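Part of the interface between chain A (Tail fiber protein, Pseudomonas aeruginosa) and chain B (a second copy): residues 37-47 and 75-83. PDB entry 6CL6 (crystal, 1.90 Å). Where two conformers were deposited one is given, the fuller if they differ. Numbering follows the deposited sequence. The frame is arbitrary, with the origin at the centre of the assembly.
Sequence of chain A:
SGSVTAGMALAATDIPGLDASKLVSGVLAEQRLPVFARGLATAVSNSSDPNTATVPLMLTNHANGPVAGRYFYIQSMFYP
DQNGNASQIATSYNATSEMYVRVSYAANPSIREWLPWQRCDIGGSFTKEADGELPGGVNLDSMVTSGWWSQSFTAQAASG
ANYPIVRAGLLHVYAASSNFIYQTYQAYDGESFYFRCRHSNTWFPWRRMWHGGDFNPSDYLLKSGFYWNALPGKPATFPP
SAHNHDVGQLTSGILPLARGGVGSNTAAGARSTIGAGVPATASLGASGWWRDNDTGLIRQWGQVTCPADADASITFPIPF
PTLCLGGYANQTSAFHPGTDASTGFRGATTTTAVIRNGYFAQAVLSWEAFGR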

ATOM      1  N   ALA A  37     -54.668 -18.663 -56.900  1.00 11.94           N
ATOM      2  CA  ALA A  37     -54.008 -19.945 -57.164  1.00 11.64           C
ATOM      3  C   ALA A  37     -52.843 -19.829 -58.124  1.00 13.95           C
ATOM      4  O   ALA A  37     -52.052 -20.772 -58.247  1.00 13.69           O
ATOM      5  CB  ALA A  37     -55.025 -20.964 -57.692  1.00 14.17           C
ATOM      6  N   ARG A  38     -52.687 -18.681 -58.782  1.00  7.78           N
ATOM      7  CA  ARG A  38     -51.510 -18.378 -59.595  1.00  7.47           C
ATOM      8  C   ARG A  38     -50.466 -17.607 -58.793  1.00  6.82           C
ATOM      9  O   ARG A  38     -49.448 -17.211 -59.342  1.00 11.35           O
ATOM     10  CB  ARG A  38     -51.940 -17.581 -60.821  1.00 11.36           C
ATOM     11  CG  ARG A  38     -53.031 -18.242 -61.673  1.00 13.24           C
ATOM     12  CD  ARG A  38     -53.576 -17.283 -62.713  1.00 16.11           C
ATOM     13  NE  ARG A  38     -52.547 -16.811 -63.617  1.00 14.15           N
ATOM     14  CZ  ARG A  38     -52.707 -15.820 -64.488  1.00 14.51           C
ATOM     15  NH1 ARG A  38     -53.880 -15.206 -64.582  1.00 17.18           N
ATOM     16  NH2 ARG A  38     -51.687 -15.451 -65.286  1.00 15.91           N
ATOM     17  N   GLY A  39     -50.713 -17.387 -57.514  1.00 11.80           N
ATOM     18  CA  GLY A  39     -49.841 -16.535 -56.729  1.00  8.81           C
ATOM     19  C   GLY A  39     -50.066 -15.048 -56.908  1.00  9.98           C
ATOM     20  O   GLY A  39     -49.262 -14.244 -56.402  1.00  7.98           O
ATOM     21  N   LEU A  40     -51.159 -14.655 -57.562  1.00 12.40           N
ATOM     22  CA  LEU A  40     -51.469 -13.244 -57.785  1.00 11.59           C
ATOM     23  C   LEU A  40     -52.292 -12.696 -56.628  1.00 11.18           C
ATOM     24  O   LEU A  40     -53.362 -13.222 -56.311  1.00  9.87           O
ATOM     25  CB  LEU A  40     -52.231 -13.070 -59.095  1.00 11.87           C
ATOM     26  CG  LEU A  40     -51.419 -13.438 -60.354  1.00 14.16           C
ATOM     27  CD1 LEU A  40     -52.372 -13.388 -61.578  1.00 24.59           C
ATOM     28  CD2 LEU A  40     -50.286 -12.554 -60.532  1.00 21.29           C
ATOM     29  N   ALA A  41     -51.799 -11.628 -56.009  1.00  7.44           N
ATOM     30  CA  ALA A  41     -52.428 -11.035 -54.835  1.00  7.59           C
ATOM     31  C   ALA A  41     -53.427  -9.972 -55.266  1.00 17.34           C
ATOM     32  O   ALA A  41     -53.429  -8.859 -54.777  1.00 13.28           O
ATOM     33  CB  ALA A  41     -51.374 -10.477 -53.898  1.00  7.48           C
ATOM     34  N   THR A  42     -54.292 -10.340 -56.215  1.00 15.55           N
ATOM     35  CA  THR A  42     -55.140  -9.363 -56.896  1.00 19.56           C
ATOM     36  C   THR A  42     -56.634  -9.623 -56.739  1.00  9.79           C
ATOM     37  O   THR A  42     -57.441  -8.935 -57.389  1.00 13.27           O
ATOM     38  CB  THR A  42     -54.821  -9.322 -58.405  1.00  9.22           C
ATOM     39  OG1 THR A  42     -55.036 -10.611 -58.942  1.00 13.68           O
ATOM     40  CG2 THR A  42     -53.406  -8.908 -58.638  1.00 13.73           C
ATOM     41  N   ALA A  43     -57.035 -10.611 -55.934  1.00  8.70           N
ATOM     42  CA  ALA A  43     -58.457 -10.981 -55.913  1.00  9.59           C
ATOM     43  C   ALA A  43     -59.329  -9.954 -55.198  1.00 22.79           C
ATOM     44  O   ALA A  43     -60.527  -9.846 -55.491  1.00 14.53           O
ATOM     45  CB  ALA A  43     -58.645 -12.352 -55.261  1.00  9.67           C
ATOM     46  N   VAL A  44     -58.777  -9.211 -54.244  1.00 12.83           N
ATOM     47  CA  VAL A  44     -59.531  -8.203 -53.520  1.00  9.08           C
ATOM     48  C   VAL A  44     -58.736  -6.908 -53.543  1.00 14.58           C
ATOM     49  O   VAL A  44     -57.534  -6.895 -53.802  1.00 13.58           O
ATOM     50  CB  VAL A  44     -59.874  -8.615 -52.081  1.00 16.63           C
ATOM     51  CG1 VAL A  44     -60.860  -9.797 -52.071  1.00 12.42           C
ATOM     52  CG2 VAL A  44     -58.600  -8.931 -51.291  1.00 15.33           C
ATOM     53  N   SER A  45     -59.420  -5.801 -53.297  1.00 13.51           N
ATOM     54  CA  SER A  45     -58.752  -4.503 -53.375  1.00  9.97           C
ATOM     55  C   SER A  45     -57.606  -4.461 -52.364  1.00 18.29           C
ATOM     56  O   SER A  45     -57.602  -5.175 -51.358  1.00 18.65           O
ATOM     57  CB  SER A  45     -59.722  -3.346 -53.093  1.00  9.72           C
ATOM     58  OG  SER A  45     -59.985  -3.205 -51.714  1.00 23.03           O
ATOM     59  N   ASN A  46     -56.635  -3.606 -52.633  0.62 12.66           N
ATOM     60  CA  ASN A  46     -55.430  -3.560 -51.808  0.62 17.02           C
ATOM     61  C   ASN A  46     -55.617  -2.768 -50.513  0.62  9.10           C
ATOM     62  O   ASN A  46     -54.611  -2.431 -49.851  0.62  8.98           O
ATOM     63  CB  ASN A  46     -54.253  -2.998 -52.613  0.62 17.48           C
ATOM     64  CG  ASN A  46     -54.441  -1.540 -53.001  0.62 14.97           C
ATOM     65  OD1 ASN A  46     -55.261  -0.819 -52.413  0.62 18.91           O
ATOM     66  ND2 ASN A  46     -53.680  -1.105 -53.991  0.62 19.70           N
ATOM     67  N   SER A  47     -56.851  -2.475 -50.115  0.62 14.78           N
ATOM     68  CA  SER A  47     -57.146  -1.964 -48.781  0.62 13.97           C
ATOM     69  C   SER A  47     -58.092  -2.887 -48.014  0.62 10.24           C
ATOM     70  O   SER A  47     -58.663  -2.483 -47.002  0.62 17.72           O
ATOM     71  CB  SER A  47     -57.740  -0.554 -48.861  0.62 32.62           C
ATOM     72  OG  SER A  47     -59.009  -0.579 -49.467  0.62 22.82           O
TER
ATOM     73  N   GLN B  75     -41.361 -20.065 -52.524  1.00 14.65           N
ATOM     74  CA  GLN B  75     -42.706 -19.599 -52.778  1.00  8.69           C
ATOM     75  C   GLN B  75     -42.653 -18.134 -53.188  1.00  8.70           C
ATOM     76  O   GLN B  75     -41.869 -17.361 -52.632  1.00 10.07           O
ATOM     77  CB  GLN B  75     -43.559 -19.725 -51.543  1.00  8.57           C
ATOM     78  CG  GLN B  75     -43.611 -21.077 -50.888  1.00 10.90           C
ATOM     79  CD  GLN B  75     -44.335 -20.936 -49.539  1.00 23.81           C
ATOM     80  OE1 GLN B  75     -45.506 -20.601 -49.491  1.00 24.55           O
ATOM     81  NE2 GLN B  75     -43.606 -21.101 -48.464  1.00 23.01           N
ATOM     82  N   SER B  76     -43.489 -17.766 -54.161  1.00  8.71           N
ATOM     83  CA  SER B  76     -43.560 -16.402 -54.669  1.00  8.72           C
ATOM     84  C   SER B  76     -45.000 -15.927 -54.703  1.00  8.65           C
ATOM     85  O   SER B  76     -45.925 -16.696 -55.004  1.00  8.98           O
ATOM     86  CB  SER B  76     -42.963 -16.275 -56.081  1.00  9.48           C
ATOM     87  OG  SER B  76     -41.582 -16.597 -56.135  1.00 11.53           O
ATOM     88  N   MET B  77     -45.175 -14.639 -54.390  1.00  9.79           N
ATOM     89  CA  MET B  77     -46.456 -13.962 -54.383  1.00 10.75           C
ATOM     90  C   MET B  77     -46.257 -12.681 -55.162  1.00  8.62           C
ATOM     91  O   MET B  77     -45.271 -11.980 -54.927  1.00  9.26           O
ATOM     92  CB  MET B  77     -46.929 -13.705 -52.972  1.00  8.44           C
ATOM     93  CG  MET B  77     -47.181 -14.967 -52.172  1.00 10.72           C
ATOM     94  SD  MET B  77     -47.160 -14.697 -50.388  1.00 16.31           S
ATOM     95  CE  MET B  77     -45.409 -14.787 -49.991  1.00 18.06           C
ATOM     96  N   PHE B  78     -47.170 -12.380 -56.055  1.00  8.63           N
ATOM     97  CA  PHE B  78     -46.961 -11.341 -57.072  1.00  8.72           C
ATOM     98  C   PHE B  78     -48.010 -10.230 -57.066  1.00 10.88           C
ATOM     99  O   PHE B  78     -49.179 -10.433 -56.726  1.00 12.05           O
ATOM    100  CB  PHE B  78     -46.956 -11.960 -58.464  1.00 15.73           C
ATOM    101  CG  PHE B  78     -45.971 -13.111 -58.623  1.00 10.26           C
ATOM    102  CD1 PHE B  78     -44.635 -12.878 -58.801  1.00 13.70           C
ATOM    103  CD2 PHE B  78     -46.438 -14.422 -58.612  1.00  8.83           C
ATOM    104  CE1 PHE B  78     -43.741 -13.968 -58.979  1.00 12.65           C
ATOM    105  CE2 PHE B  78     -45.604 -15.465 -58.780  1.00 12.74           C
ATOM    106  CZ  PHE B  78     -44.241 -15.238 -58.987  1.00 11.58           C
ATOM    107  N   TYR B  79     -47.570  -9.042 -57.520  1.00 14.03           N
ATOM    108  CA  TYR B  79     -48.489  -7.934 -57.750  1.00  9.34           C
ATOM    109  C   TYR B  79     -47.824  -6.919 -58.655  1.00 10.93           C
ATOM    110  O   TYR B  79     -46.670  -6.516 -58.385  1.00 11.94           O
ATOM    111  CB  TYR B  79     -48.915  -7.307 -56.410  1.00 13.95           C
ATOM    112  CG  TYR B  79     -49.954  -6.214 -56.559  1.00 18.05           C
ATOM    113  CD1 TYR B  79     -49.580  -4.907 -56.813  1.00 12.69           C
ATOM    114  CD2 TYR B  79     -51.312  -6.497 -56.424  1.00 19.88           C
ATOM    115  CE1 TYR B  79     -50.540  -3.902 -56.958  1.00 20.96           C
ATOM    116  CE2 TYR B  79     -52.288  -5.501 -56.575  1.00 14.11           C
ATOM    117  CZ  TYR B  79     -51.876  -4.205 -56.842  1.00 24.82           C
ATOM    118  OH  TYR B  79     -52.805  -3.209 -56.991  1.00 33.00           O
ATOM    119  N   PRO B  80     -48.532  -6.411 -59.691  1.00 12.55           N
ATOM    120  CA  PRO B  80     -49.941  -6.639 -60.071  1.00 14.03           C
ATOM    121  C   PRO B  80     -50.154  -7.804 -61.016  1.00 15.92           C
ATOM    122  O   PRO B  80     -51.290  -8.136 -61.351  1.00 15.18           O
ATOM    123  CB  PRO B  80     -50.327  -5.325 -60.756  1.00 19.25           C
ATOM    124  CG  PRO B  80     -49.121  -4.889 -61.372  1.00 13.61           C
ATOM    125  CD  PRO B  80     -47.989  -5.242 -60.424  1.00 13.55           C
ATOM    126  N   ASP B  81     -49.062  -8.394 -61.477  1.00 12.05           N
ATOM    127  CA  ASP B  81     -49.127  -9.648 -62.232  1.00 19.30           C
ATOM    128  C   ASP B  81     -47.840 -10.421 -61.953  1.00 17.19           C
ATOM    129  O   ASP B  81     -46.980  -9.970 -61.170  1.00 15.19           O
ATOM    130  CB  ASP B  81     -49.345  -9.415 -63.740  1.00 14.27           C
ATOM    131  CG  ASP B  81     -48.236  -8.641 -64.417  1.00 42.48           C
ATOM    132  OD1 ASP B  81     -47.080  -8.677 -63.964  1.00 21.41           O
ATOM    133  OD2 ASP B  81     -48.534  -7.996 -65.459  1.00 25.50           O
ATOM    134  N   GLN B  82     -47.716 -11.597 -62.599  1.00  9.85           N
ATOM    135  CA  GLN B  82     -46.634 -12.516 -62.240  1.00 17.08           C
ATOM    136  C   GLN B  82     -45.273 -12.040 -62.700  1.00 12.12           C
ATOM    137  O   GLN B  82     -44.261 -12.632 -62.291  1.00 13.53           O
ATOM    138  CB  GLN B  82     -46.903 -13.915 -62.796  1.00 14.39           C
ATOM    139  CG  GLN B  82     -46.809 -14.073 -64.282  1.00 14.26           C
ATOM    140  CD  GLN B  82     -48.069 -13.622 -65.024  1.00 16.10           C
ATOM    141  OE1 GLN B  82     -49.080 -13.207 -64.401  1.00 16.03           O
ATOM    142  NE2 GLN B  82     -48.024 -13.706 -66.341  1.00 16.48           N
ATOM    143  N   ASN B  83     -45.218 -10.955 -63.486  1.00 10.41           N
ATOM    144  CA  ASN B  83     -43.952 -10.364 -63.930  1.00 13.09           C
ATOM    145  C   ASN B  83     -43.514  -9.187 -63.068  1.00 17.55           C
ATOM    146  O   ASN B  83     -42.467  -8.581 -63.345  1.00 14.05           O
ATOM    147  CB  ASN B  83     -44.074  -9.907 -65.380  1.00 13.48           C
ATOM    148  CG  ASN B  83     -44.431 -11.027 -66.316  1.00 11.84           C
ATOM    149  OD1 ASN B  83     -43.830 -12.111 -66.268  1.00 14.60           O
ATOM    150  ND2 ASN B  83     -45.443 -10.806 -67.146  1.00 14.50           N
TER

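The contact is built around a short piece of backbone pairing. In chain B, residues 75-79 form the end of a β-strand; in chain A, the chain leaves a 3-10 segment at Arg A38 and runs on as loop, meeting that strand through a single β bridge between Leu A40 and Phe B78. Two hydrogen bonds make the bridge, and both use the main chain of Phe B78. Its N donates to Gly A39 O at 2.8 Å, and its O accepts from Ala A41 N at 3.0 Å; N-H...O angles of 158° and 169° show both to be well aligned. Gly A39 O also receives a CA-H...O contact from Met B77 CA at 3.5 Å, a weaker attraction. Beyond the bridge, chain A turns aside, with a weak hydrogen bond from Thr A42 N to Leu A40 O at 3.0 Å.

Glycine suits Gly A39 for two reasons. Its phi/psi of 80/11 would jam a CB against the preceding carbonyl oxygen, and an ideal CB would point toward chain B, only 3.2 Å from Ser B76 O and 3.5 Å from Phe B78 CD2. Without a side chain, the backbones can approach closely here.

Side-chain methyls add van der Waals contact beside the bridge. Leu A40 directs its CA-to-CB bond away from chain B, yet its m,t rotamer brings the end of the side chain back: CD2 lies 4.0 Å from Phe B78 CB, an apolar pair, and 3.4 Å from Gln B82 N, so the methyl touches both strand and following turn. That turn follows a cis peptide bond before Pro B80 and is braced by a hydrogen bond from Asn B83 N to Asp B81 OD1 at 3.0 Å. Ala A41 points its CA-to-CB bond toward chain B, and its short side chain fits, with CB 3.6 Å from Phe B78 O. Thr A42 contributes its methyl, with CG2 3.9 Å from Tyr B79 CD2 and 3.5 Å from Pro B80 O.

The aromatic rings also meet polar backbone atoms. Arg A38 O lies at the edge of the Phe B78 ring, 4.2 Å from CD2, and Ala A41 O lies at the edge of the Tyr B79 ring, 3.6 Å from CD2. An aromatic edge carries slightly positive C-H groups, making it a suitable neighbour for a carbonyl oxygen.

Two polar side-chain pairs come close without hydrogen bonding to each other. Arg A38 NH2 stands 3.6 Å from Gln B82 OE1, a favourable pairing of positive charge with a partly negative oxygen, and Asn A46 ND2 approaches Tyr B79 OH at 3.8 Å.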